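Local atomic coordinates of trilobed Protease (Pyrococcus furiosus, PDB entry 2GOP), a protein that is a protease whose beta-propeller domain, the part described here, has an open Velcro topology and probably governs access of substrates to the catalytic part. Residues A[25-30]-A[46-51]; A[73-78]-A[88-93]; A[110-115]-A[179-184]. All blocks are in the same frame, centred on the assembly; numbering follows the deposited sequence. Where two conformers were deposited one is given.

Contact 1. Residues A[25-30]-A[46-51]; sequences ELVAYV and VIENLK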
loop_
_atom_site.group_PDB
_atom_site.type_symbol
_atom_site.label_atom_id
_atom_site.label_comp_id
_atom_site.label_asym_id
_atom_site.label_seq_id
_atom_site.Cartn_x
_atom_site.Cartn_y
_atom_site.Cartn_z
ATOM N N GLU A 25 7.719 -24.577 22.449
ATOM C CA GLU A 25 8.818 -25.292 21.801
ATOM C C GLU A 25 8.425 -25.756 20.396
ATOM O O GLU A 25 9.122 -26.569 19.781
ATOM C CB GLU A 25 9.260 -26.479 22.666
ATOM C CG GLU A 25 9.945 -26.069 23.978
ATOM C CD GLU A 25 11.463 -25.983 23.868
ATOM O OE1 GLU A 25 11.980 -25.511 22.828
ATOM O OE2 GLU A 25 12.144 -26.383 24.834
ATOM N N LEU A 26 7.317 -25.223 19.890
ATOM C CA LEU A 26 6.869 -25.501 18.527
ATOM C C LEU A 26 7.169 -24.339 17.590
ATOM O O LEU A 26 7.024 -23.169 17.957
ATOM C CB LEU A 26 5.363 -25.781 18.495
ATOM C CG LEU A 26 4.897 -27.083 19.154
ATOM C CD1 LEU A 26 3.391 -27.233 19.018
ATOM C CD2 LEU A 26 5.615 -28.297 18.564
ATOM N N VAL A 27 7.590 -24.678 16.377
ATOM C CA VAL A 27 7.612 -23.725 15.280
ATOM C C VAL A 27 6.739 -24.307 14.178
ATOM O O VAL A 27 6.590 -25.527 14.077
ATOM C CB VAL A 27 9.042 -23.450 14.762
ATOM C CG1 VAL A 27 9.914 -22.926 15.893
ATOM C CG2 VAL A 27 9.654 -24.698 14.150
ATOM N N ALA A 28 6.131 -23.432 13.385
ATOM C CA ALA A 28 5.417 -23.849 12.184
ATOM C C ALA A 28 5.641 -22.850 11.065
ATOM O O ALA A 28 6.013 -21.689 11.299
ATOM C CB ALA A 28 3.918 -24.011 12.451
ATOM N N TYR A 29 5.410 -23.322 9.846
ATOM C CA TYR A 29 5.575 -22.514 8.651
ATOM C C TYR A 29 4.883 -23.177 7.480
ATOM O O TYR A 29 4.503 -24.350 7.548
ATOM C CB TYR A 29 7.063 -22.304 8.329
ATOM C CG TYR A 29 7.859 -23.574 8.220
ATOM C CD1 TYR A 29 8.380 -24.187 9.356
ATOM C CD2 TYR A 29 8.094 -24.175 6.978
ATOM C CE1 TYR A 29 9.112 -25.340 9.268
ATOM C CE2 TYR A 29 8.826 -25.342 6.882
ATOM C CZ TYR A 29 9.332 -25.917 8.031
ATOM O OH TYR A 29 10.068 -27.073 7.955
ATOM N N VAL A 30 4.737 -22.419 6.397
ATOM C CA VAL A 30 4.171 -22.940 5.169
ATOM C C VAL A 30 5.322 -23.310 4.218
ATOM O O VAL A 30 6.227 -22.507 3.971
ATOM C CB VAL A 30 3.208 -21.922 4.498
ATOM C CG1 VAL A 30 2.642 -22.494 3.220
ATOM C CG2 VAL A 30 2.083 -21.548 5.451
ATOM N N VAL A 46 3.976 -27.084 7.990
ATOM C CA VAL A 46 4.862 -27.955 8.754
ATOM C C VAL A 46 4.899 -27.460 10.198
ATOM O O VAL A 46 5.013 -26.254 10.448
ATOM C CB VAL A 46 6.282 -27.965 8.171
ATOM C CG1 VAL A 46 7.193 -28.874 8.993
ATOM C CG2 VAL A 46 6.252 -28.389 6.700
ATOM N N ILE A 47 4.760 -28.392 11.132
ATOM C CA ILE A 47 4.877 -28.112 12.559
ATOM C C ILE A 47 6.069 -28.896 13.108
ATOM O O ILE A 47 6.054 -30.137 13.101
ATOM C CB ILE A 47 3.598 -28.547 13.321
ATOM C CG1 ILE A 47 2.356 -27.913 12.683
ATOM C CG2 ILE A 47 3.696 -28.180 14.804
ATOM C CD1 ILE A 47 1.058 -28.612 13.030
ATOM N N GLU A 48 7.100 -28.180 13.568
ATOM C CA GLU A 48 8.303 -28.817 14.095
ATOM C C GLU A 48 8.474 -28.582 15.593
ATOM O O GLU A 48 8.297 -27.475 16.083
ATOM C CB GLU A 48 9.556 -28.332 13.355
ATOM C CG GLU A 48 10.853 -28.924 13.931
ATOM C CD GLU A 48 12.081 -28.658 13.084
ATOM O OE1 GLU A 48 11.964 -27.994 12.032
ATOM O OE2 GLU A 48 13.171 -29.117 13.481
ATOM N N ASN A 49 8.833 -29.640 16.306
ATOM C CA ASN A 49 9.138 -29.564 17.724
ATOM C C ASN A 49 10.626 -29.276 17.860
ATOM O O ASN A 49 11.452 -30.034 17.357
ATOM C CB ASN A 49 8.769 -30.890 18.395
ATOM C CG ASN A 49 8.914 -30.860 19.916
ATOM O OD1 ASN A 49 9.844 -30.275 20.464
ATOM N ND2 ASN A 49 7.992 -31.521 20.599
ATOM N N LEU A 50 10.961 -28.178 18.531
ATOM C CA LEU A 50 12.356 -27.736 18.648
ATOM C C LEU A 50 13.242 -28.649 19.510
ATOM O O LEU A 50 14.468 -28.650 19.352
ATOM C CB LEU A 50 12.408 -26.304 19.193
ATOM C CG LEU A 50 11.876 -25.240 18.232
ATOM C CD1 LEU A 50 11.500 -23.964 18.979
ATOM C CD2 LEU A 50 12.895 -24.960 17.131
ATOM N N LYS A 51 12.632 -29.416 20.413
ATOM C CA LYS A 51 13.394 -30.300 21.307
ATOM C C LYS A 51 13.990 -31.497 20.562
ATOM O O LYS A 51 15.184 -31.759 20.671
ATOM C CB LYS A 51 12.520 -30.799 22.461
ATOM C CG LYS A 51 12.027 -29.703 23.405
ATOM C CD LYS A 51 11.420 -30.301 24.679
ATOM C CE LYS A 51 10.559 -29.292 25.441
ATOM N NZ LYS A 51 10.031 -29.846 26.731
#

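Contact 2. Residues A[73-78]-A[88-93]; sequences IAFMRA and WVADLE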
loop_
_atom_site.group_PDB
_atom_site.type_symbol
_atom_site.label_atom_id
_atom_site.label_comp_id
_atom_site.label_asym_id
_atom_site.label_seq_id
_atom_site.Cartn_x
_atom_site.Cartn_y
_atom_site.Cartn_z
ATOM N N ILE A 73 -3.900 -25.864 16.375
ATOM C CA ILE A 73 -3.465 -24.997 15.293
ATOM C C ILE A 73 -4.663 -24.612 14.422
ATOM O O ILE A 73 -5.438 -25.463 13.995
ATOM C CB ILE A 73 -2.324 -25.654 14.452
ATOM C CG1 ILE A 73 -1.788 -24.670 13.412
ATOM C CG2 ILE A 73 -2.797 -26.931 13.786
ATOM C CD1 ILE A 73 -0.458 -25.066 12.846
ATOM N N ALA A 74 -4.823 -23.315 14.188
ATOM C CA ALA A 74 -5.810 -22.826 13.243
ATOM C C ALA A 74 -5.103 -22.584 11.912
ATOM O O ALA A 74 -3.908 -22.271 11.874
ATOM C CB ALA A 74 -6.464 -21.537 13.759
ATOM N N PHE A 75 -5.835 -22.738 10.815
ATOM C CA PHE A 75 -5.252 -22.501 9.507
ATOM C C PHE A 75 -6.318 -22.216 8.485
ATOM O O PHE A 75 -7.501 -22.371 8.762
ATOM C CB PHE A 75 -4.387 -23.688 9.064
ATOM C CG PHE A 75 -5.132 -24.993 8.954
ATOM C CD1 PHE A 75 -5.280 -25.823 10.063
ATOM C CD2 PHE A 75 -5.655 -25.413 7.732
ATOM C CE1 PHE A 75 -5.941 -27.053 9.954
ATOM C CE2 PHE A 75 -6.315 -26.632 7.623
ATOM C CZ PHE A 75 -6.454 -27.449 8.731
ATOM N N MET A 76 -5.876 -21.826 7.294
ATOM C CA MET A 76 -6.785 -21.492 6.213
ATOM C C MET A 76 -6.658 -22.490 5.071
ATOM O O MET A 76 -5.550 -22.903 4.721
ATOM C CB MET A 76 -6.470 -20.094 5.705
ATOM C CG MET A 76 -7.651 -19.372 5.108
ATOM S SD MET A 76 -7.147 -18.259 3.789
ATOM C CE MET A 76 -7.062 -19.489 2.500
ATOM N N ARG A 77 -7.793 -22.853 4.478
ATOM C CA ARG A 77 -7.810 -23.728 3.317
ATOM C C ARG A 77 -8.638 -23.076 2.198
ATOM O O ARG A 77 -9.773 -22.651 2.410
ATOM C CB ARG A 77 -8.375 -25.096 3.709
ATOM C CG ARG A 77 -8.302 -26.145 2.607
ATOM C CD ARG A 77 -8.485 -27.554 3.172
ATOM N NE ARG A 77 -7.300 -28.044 3.890
ATOM C CZ ARG A 77 -7.331 -28.990 4.830
ATOM N NH1 ARG A 77 -8.482 -29.531 5.207
ATOM N NH2 ARG A 77 -6.209 -29.384 5.416
ATOM N N ALA A 78 -8.047 -22.995 1.012
ATOM C CA ALA A 78 -8.707 -22.430 -0.152
ATOM C C ALA A 78 -9.521 -23.510 -0.843
ATOM O O ALA A 78 -9.021 -24.609 -1.092
ATOM C CB ALA A 78 -7.679 -21.864 -1.117
ATOM N N TRP A 88 -10.017 -23.464 9.466
ATOM C CA TRP A 88 -10.001 -24.778 10.069
ATOM C C TRP A 88 -9.297 -24.705 11.416
ATOM O O TRP A 88 -8.496 -23.798 11.666
ATOM C CB TRP A 88 -9.214 -25.755 9.185
ATOM C CG TRP A 88 -9.961 -26.258 8.011
ATOM C CD1 TRP A 88 -10.411 -25.534 6.951
ATOM C CD2 TRP A 88 -10.336 -27.615 7.760
ATOM N NE1 TRP A 88 -11.053 -26.353 6.060
ATOM C CE2 TRP A 88 -11.022 -27.638 6.534
ATOM C CE3 TRP A 88 -10.161 -28.816 8.458
ATOM C CZ2 TRP A 88 -11.545 -28.813 5.993
ATOM C CZ3 TRP A 88 -10.679 -29.972 7.921
ATOM C CH2 TRP A 88 -11.356 -29.967 6.700
ATOM N N VAL A 89 -9.579 -25.686 12.261
ATOM C CA VAL A 89 -8.843 -25.882 13.500
ATOM C C VAL A 89 -8.468 -27.360 13.636
ATOM O O VAL A 89 -9.318 -28.232 13.500
ATOM C CB VAL A 89 -9.672 -25.415 14.723
ATOM C CG1 VAL A 89 -8.904 -25.673 16.015
ATOM C CG2 VAL A 89 -10.003 -23.923 14.589
ATOM N N ALA A 90 -7.184 -27.621 13.881
ATOM C CA ALA A 90 -6.680 -28.963 14.126
ATOM C C ALA A 90 -6.299 -29.095 15.590
ATOM O O ALA A 90 -5.673 -28.207 16.176
ATOM C CB ALA A 90 -5.473 -29.253 13.252
ATOM N N ASP A 91 -6.686 -30.217 16.172
ATOM C CA ASP A 91 -6.375 -30.530 17.543
ATOM C C ASP A 91 -5.159 -31.445 17.539
ATOM O O ASP A 91 -5.250 -32.617 17.168
ATOM C CB ASP A 91 -7.579 -31.198 18.187
ATOM C CG ASP A 91 -7.477 -31.251 19.686
ATOM O OD1 ASP A 91 -6.475 -31.802 20.199
ATOM O OD2 ASP A 91 -8.408 -30.744 20.349
ATOM N N LEU A 92 -4.017 -30.898 17.938
ATOM C CA LEU A 92 -2.752 -31.629 17.883
ATOM C C LEU A 92 -2.688 -32.793 18.887
ATOM O O LEU A 92 -1.889 -33.713 18.710
ATOM C CB LEU A 92 -1.566 -30.682 18.115
ATOM C CG LEU A 92 -1.392 -29.491 17.162
ATOM C CD1 LEU A 92 -0.146 -28.732 17.540
ATOM C CD2 LEU A 92 -1.308 -29.935 15.711
ATOM N N GLU A 93 -3.531 -32.752 19.920
ATOM C CA GLU A 93 -3.612 -33.833 20.913
ATOM C C GLU A 93 -4.487 -34.981 20.425
ATOM O O GLU A 93 -4.073 -36.156 20.465
ATOM C CB GLU A 93 -4.152 -33.304 22.245
ATOM C CG GLU A 93 -3.372 -32.110 22.771
ATOM C CD GLU A 93 -3.566 -31.874 24.257
ATOM O OE1 GLU A 93 -4.730 -31.877 24.723
ATOM O OE2 GLU A 93 -2.545 -31.668 24.954
#

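Contact 3. Residues A[110-115]-A[179-184]; sequences EWNEDS and HRDKIV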
loop_
_atom_site.group_PDB
_atom_site.type_symbol
_atom_site.label_atom_id
_atom_site.label_comp_id
_atom_site.label_asym_id
_atom_site.label_seq_id
_atom_site.Cartn_x
_atom_site.Cartn_y
_atom_site.Cartn_z
ATOM N N GLU A 110 -6.115 -14.949 14.513
ATOM C CA GLU A 110 -5.344 -14.722 15.744
ATOM C C GLU A 110 -6.016 -15.390 16.931
ATOM O O GLU A 110 -7.199 -15.202 17.160
ATOM C CB GLU A 110 -5.184 -13.213 16.038
ATOM C CG GLU A 110 -4.246 -12.882 17.225
ATOM C CD GLU A 110 -4.201 -11.391 17.663
ATOM O OE1 GLU A 110 -5.026 -10.547 17.240
ATOM O OE2 GLU A 110 -3.300 -11.071 18.468
ATOM N N TRP A 111 -5.236 -16.155 17.682
ATOM C CA TRP A 111 -5.698 -16.763 18.904
ATOM C C TRP A 111 -5.713 -15.750 20.025
ATOM O O TRP A 111 -4.807 -14.925 20.140
ATOM C CB TRP A 111 -4.763 -17.892 19.337
ATOM C CG TRP A 111 -4.892 -19.145 18.557
ATOM C CD1 TRP A 111 -4.050 -19.580 17.597
ATOM C CD2 TRP A 111 -5.899 -20.154 18.701
ATOM N NE1 TRP A 111 -4.471 -20.793 17.117
ATOM C CE2 TRP A 111 -5.604 -21.167 17.778
ATOM C CE3 TRP A 111 -7.021 -20.297 19.518
ATOM C CZ2 TRP A 111 -6.393 -22.317 17.640
ATOM C CZ3 TRP A 111 -7.807 -21.435 19.376
ATOM C CH2 TRP A 111 -7.484 -22.433 18.445
ATOM N N ASN A 112 -6.740 -15.852 20.866
ATOM C CA ASN A 112 -6.737 -15.253 22.190
ATOM C C ASN A 112 -5.701 -15.955 23.082
ATOM O O ASN A 112 -5.380 -17.124 22.873
ATOM C CB ASN A 112 -8.141 -15.359 22.795
ATOM C CG ASN A 112 -8.243 -14.691 24.146
ATOM O OD1 ASN A 112 -7.681 -15.180 25.125
ATOM N ND2 ASN A 112 -8.951 -13.560 24.208
ATOM N N GLU A 113 -5.165 -15.231 24.065
ATOM C CA GLU A 113 -4.207 -15.764 25.053
ATOM C C GLU A 113 -4.708 -17.035 25.734
ATOM O O GLU A 113 -3.928 -17.832 26.261
ATOM C CB GLU A 113 -3.959 -14.729 26.156
ATOM C CG GLU A 113 -3.119 -13.522 25.750
ATOM C CD GLU A 113 -3.152 -12.400 26.789
ATOM O OE1 GLU A 113 -3.706 -12.611 27.895
ATOM O OE2 GLU A 113 -2.631 -11.303 26.494
ATOM N N ASP A 114 -6.027 -17.204 25.779
ATOM C CA ASP A 114 -6.625 -18.379 26.429
ATOM C C ASP A 114 -6.622 -19.674 25.596
ATOM O O ASP A 114 -7.154 -20.694 26.050
ATOM C CB ASP A 114 -8.048 -18.063 26.926
ATOM C CG ASP A 114 -9.049 -17.821 25.802
ATOM O OD1 ASP A 114 -8.753 -18.083 24.622
ATOM O OD2 ASP A 114 -10.169 -17.360 26.117
ATOM N N SER A 115 -6.062 -19.635 24.382
ATOM C CA SER A 115 -6.002 -20.812 23.489
ATOM C C SER A 115 -7.379 -21.430 23.244
ATOM O O SER A 115 -7.484 -22.617 22.950
ATOM C CB SER A 115 -5.070 -21.902 24.059
ATOM O OG SER A 115 -3.794 -21.396 24.342
ATOM N N HIS A 179 -6.743 -7.511 22.532
ATOM C CA HIS A 179 -6.099 -6.855 23.662
ATOM C C HIS A 179 -6.692 -7.472 24.919
ATOM O O HIS A 179 -7.728 -7.020 25.422
ATOM C CB HIS A 179 -6.311 -5.343 23.646
ATOM C CG HIS A 179 -5.588 -4.632 24.752
ATOM N ND1 HIS A 179 -4.225 -4.756 24.955
ATOM C CD2 HIS A 179 -6.039 -3.796 25.718
ATOM C CE1 HIS A 179 -3.874 -4.031 26.002
ATOM N NE2 HIS A 179 -4.954 -3.433 26.480
ATOM N N ARG A 180 -6.016 -8.503 25.414
ATOM C CA ARG A 180 -6.587 -9.450 26.383
ATOM C C ARG A 180 -7.923 -9.996 25.854
ATOM O O ARG A 180 -7.913 -10.613 24.797
ATOM C CB ARG A 180 -6.635 -8.860 27.787
ATOM C CG ARG A 180 -5.221 -8.566 28.336
ATOM C CD ARG A 180 -5.134 -8.701 29.842
ATOM N NE ARG A 180 -3.787 -8.446 30.375
ATOM C CZ ARG A 180 -2.771 -9.316 30.361
ATOM N NH1 ARG A 180 -2.906 -10.522 29.822
ATOM N NH2 ARG A 180 -1.599 -8.977 30.889
ATOM N N ASP A 181 -9.049 -9.769 26.537
ATOM C CA ASP A 181 -10.338 -10.263 26.045
ATOM C C ASP A 181 -11.108 -9.247 25.206
ATOM O O ASP A 181 -12.227 -9.522 24.760
ATOM C CB ASP A 181 -11.198 -10.760 27.204
ATOM C CG ASP A 181 -10.824 -12.167 27.646
ATOM O OD1 ASP A 181 -10.347 -12.982 26.804
ATOM O OD2 ASP A 181 -11.007 -12.450 28.840
ATOM N N LYS A 182 -10.505 -8.082 24.974
ATOM C CA LYS A 182 -11.108 -7.068 24.132
ATOM C C LYS A 182 -10.489 -7.102 22.744
ATOM O O LYS A 182 -9.449 -7.710 22.520
ATOM C CB LYS A 182 -10.934 -5.686 24.753
ATOM C CG LYS A 182 -11.554 -5.536 26.115
ATOM C CD LYS A 182 -11.628 -4.078 26.541
ATOM C CE LYS A 182 -12.035 -3.936 28.011
ATOM N NZ LYS A 182 -12.237 -2.520 28.431
ATOM N N ILE A 183 -11.148 -6.447 21.801
ATOM C CA ILE A 183 -10.624 -6.331 20.458
ATOM C C ILE A 183 -10.389 -4.853 20.167
ATOM O O ILE A 183 -11.270 -4.004 20.378
ATOM C CB ILE A 183 -11.572 -6.959 19.407
ATOM C CG1 ILE A 183 -11.742 -8.464 19.680
ATOM C CG2 ILE A 183 -11.010 -6.777 18.011
ATOM C CD1 ILE A 183 -13.042 -9.013 19.157
ATOM N N VAL A 184 -9.182 -4.552 19.707
ATOM C CA VAL A 184 -8.835 -3.196 19.293
ATOM C C VAL A 184 -9.079 -3.122 17.794
ATOM O O VAL A 184 -8.527 -3.911 17.044
ATOM C CB VAL A 184 -7.371 -2.892 19.611
ATOM C CG1 VAL A 184 -6.935 -1.544 19.000
ATOM C CG2 VAL A 184 -7.169 -2.928 21.130
HETATM O O HOH W 1 -7.831 -14.513 27.867
HETATM O O HOH W 2 -5.743 -12.366 24.024
HETATM O O HOH W 3 -3.574 -9.839 24.382
#

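Contact 1. Residues A[25-30]-A[46-51]
Leu50 N and Glu25 O form a nearly straight backbone hydrogen bond of 2.7 Å just beyond the strand ends. Two pairs of bonds follow along the strands, between Val27 and Glu48 and between Tyr29 and Val46. The run is antiparallel, with Leu26-Asn49 and Ala28-Ile47 as the non-hydrogen-bonded pairs. Asn49 OD1 accepts from Lys51 N, two residues on, at 2.9 Å: an Asx turn where the strand ends. At that end Glu25 is bent at chi2 (-93°). Its OE2 lies 3.4 Å from Lys51 CE, but 4.5 Å from Lys51 NZ, too far for a salt bridge.

On the face of Val27, Tyr29, Val46 and Glu48 the packing is largely apolar. Val46 CB sits over one face of the Tyr29 ring, 4.0 Å from its centroid, in a CH-pi contact. The ring's OH is hydrogen-bonded to Tyr339. Val27 CG2 lies beside the aliphatic Glu48 CB. Leu50 crosses Val27 at about a right angle, with CD1 3.6 Å from Val27 CG1. On the other face, Leu26 CD2 reaches Ile47 CG2 at 4.2 Å.

The two strands are the middle pair of a four-stranded antiparallel sheet, strands 16-23 and 55-59 flanking them. This up-and-down meander is a blade of the beta-propeller.

Contact 2. Residues A[73-78]-A[88-93]
Ile73 and Ala90 form a hydrogen-bonded antiparallel pair, as do Phe75 and Trp88, and each pair exchanges two backbone bonds. Ala74 and Val89 form the non-hydrogen-bonded pair between them, their CA atoms 4.3 Å apart. The short strand segments run at 145° to each other, a marked twist. They belong to the hairpin of strands 72-79 and 84-91, the inner two strands of a four-stranded propeller blade.

The larger side chains, Arg77 included, lie on the face of Ile73, Phe75, Trp88 and Ala90. Phe75 has CG between the backbone N and the carbonyl carbon (chi1 60°), which lays its ring alongside the neighbouring strand. Trp88 CB then sits over one face of that ring, 3.5 Å from its centroid, while Ala90 CB meets the edge. The Phe75 and Trp88 rings are nearly parallel but slid apart, with little overlap.

Ile73 CG2 touches Ala90 CB at 3.6 Å and reaches Leu92 CD2 at 3.9 Å. This face packs on Ile45 and Ile47 of the preceding blade.

Arg77 bends at chi3 (-75°) and brings its guanidinium over the six-membered ring of Trp88 in a cation-pi contact, steeply tilted rather than flat. Phe75 CE2 lies over one guanidinium face. NE and NH2 bond to the carbonyl oxygens of Asn60 and Glu59. Arg77 NH1 is foremost, 3.2 Å from Trp88 CZ2.

Contact 3. Residues A[110-115]-A[179-184]
Asn112 reaches across to Asp181 from the start of a type I turn, Asn112 to Ser115. Its CB leads to CG, which lies anti to the backbone N (chi1 -177°), carrying the amide toward the His179-Lys182 turn. CG itself is 3.8 Å from Asp181 OD1. At the tip the two branches part. ND2 donates to Asp181 OD1 at 3.0 Å, with an N-H...O angle of 140°. The acceptor is met nearly along its C-O axis but lies 27° out of the amide plane. OD1 of Asn112 turns back to its own segment and accepts from Asp114 N at 2.7 Å, on a lone pair, closing an Asx turn. Water 1 donates to the same OD1 and also to Asp181 OD1.

Beside this bond, Glu113 and Arg180 cross obliquely. In one of two Glu113 conformers, OE1 makes a salt bridge to Arg180 NH1 at 3.0 Å, at the edge of the guanidinium, while Arg180 NH2 pairs with Glu227. Two more waters span the gap: water 2 joins Glu113 N to Arg180 O, and water 3 joins Arg180 N to Glu113 OE2. The second conformer makes the salt bridge and the OE2 water bridge less certain.

The contact joins turns of two successive propeller blades. Asp114 OD2 and Asp181 OD1 are 4.4 Å apart, and Lys117 forms salt bridges with both, which would offset their repulsion; Asp114 OD1 accepts from Arg116 N. The bond from the buried Asn112, the bridging waters and the absence of apolar side-chain contact between the segments imply a hydrated, polar junction at the surface.

Contacts 1 and 2 are each the central hairpin of a blade, in two successive blades. Contact 3 instead links turns of two later blades, which are also successive. Contact 2 is buried and contact 1 partly buried, whereas contact 3 lies at the surface. The hairpins depend on backbone ladders and apolar or aromatic packing; the turns depend on side-chain polar groups and bridging water. Contacts 1 and 2 meet directly, as Ile47 CD1 packs on Leu92 CD2 at 3.8 Å. Contact 2 also touches contact 3 through Trp111, near Ala74 and Val89. Contacts 1 and 3 do not touch, their nearest atoms being about 10 Å apart.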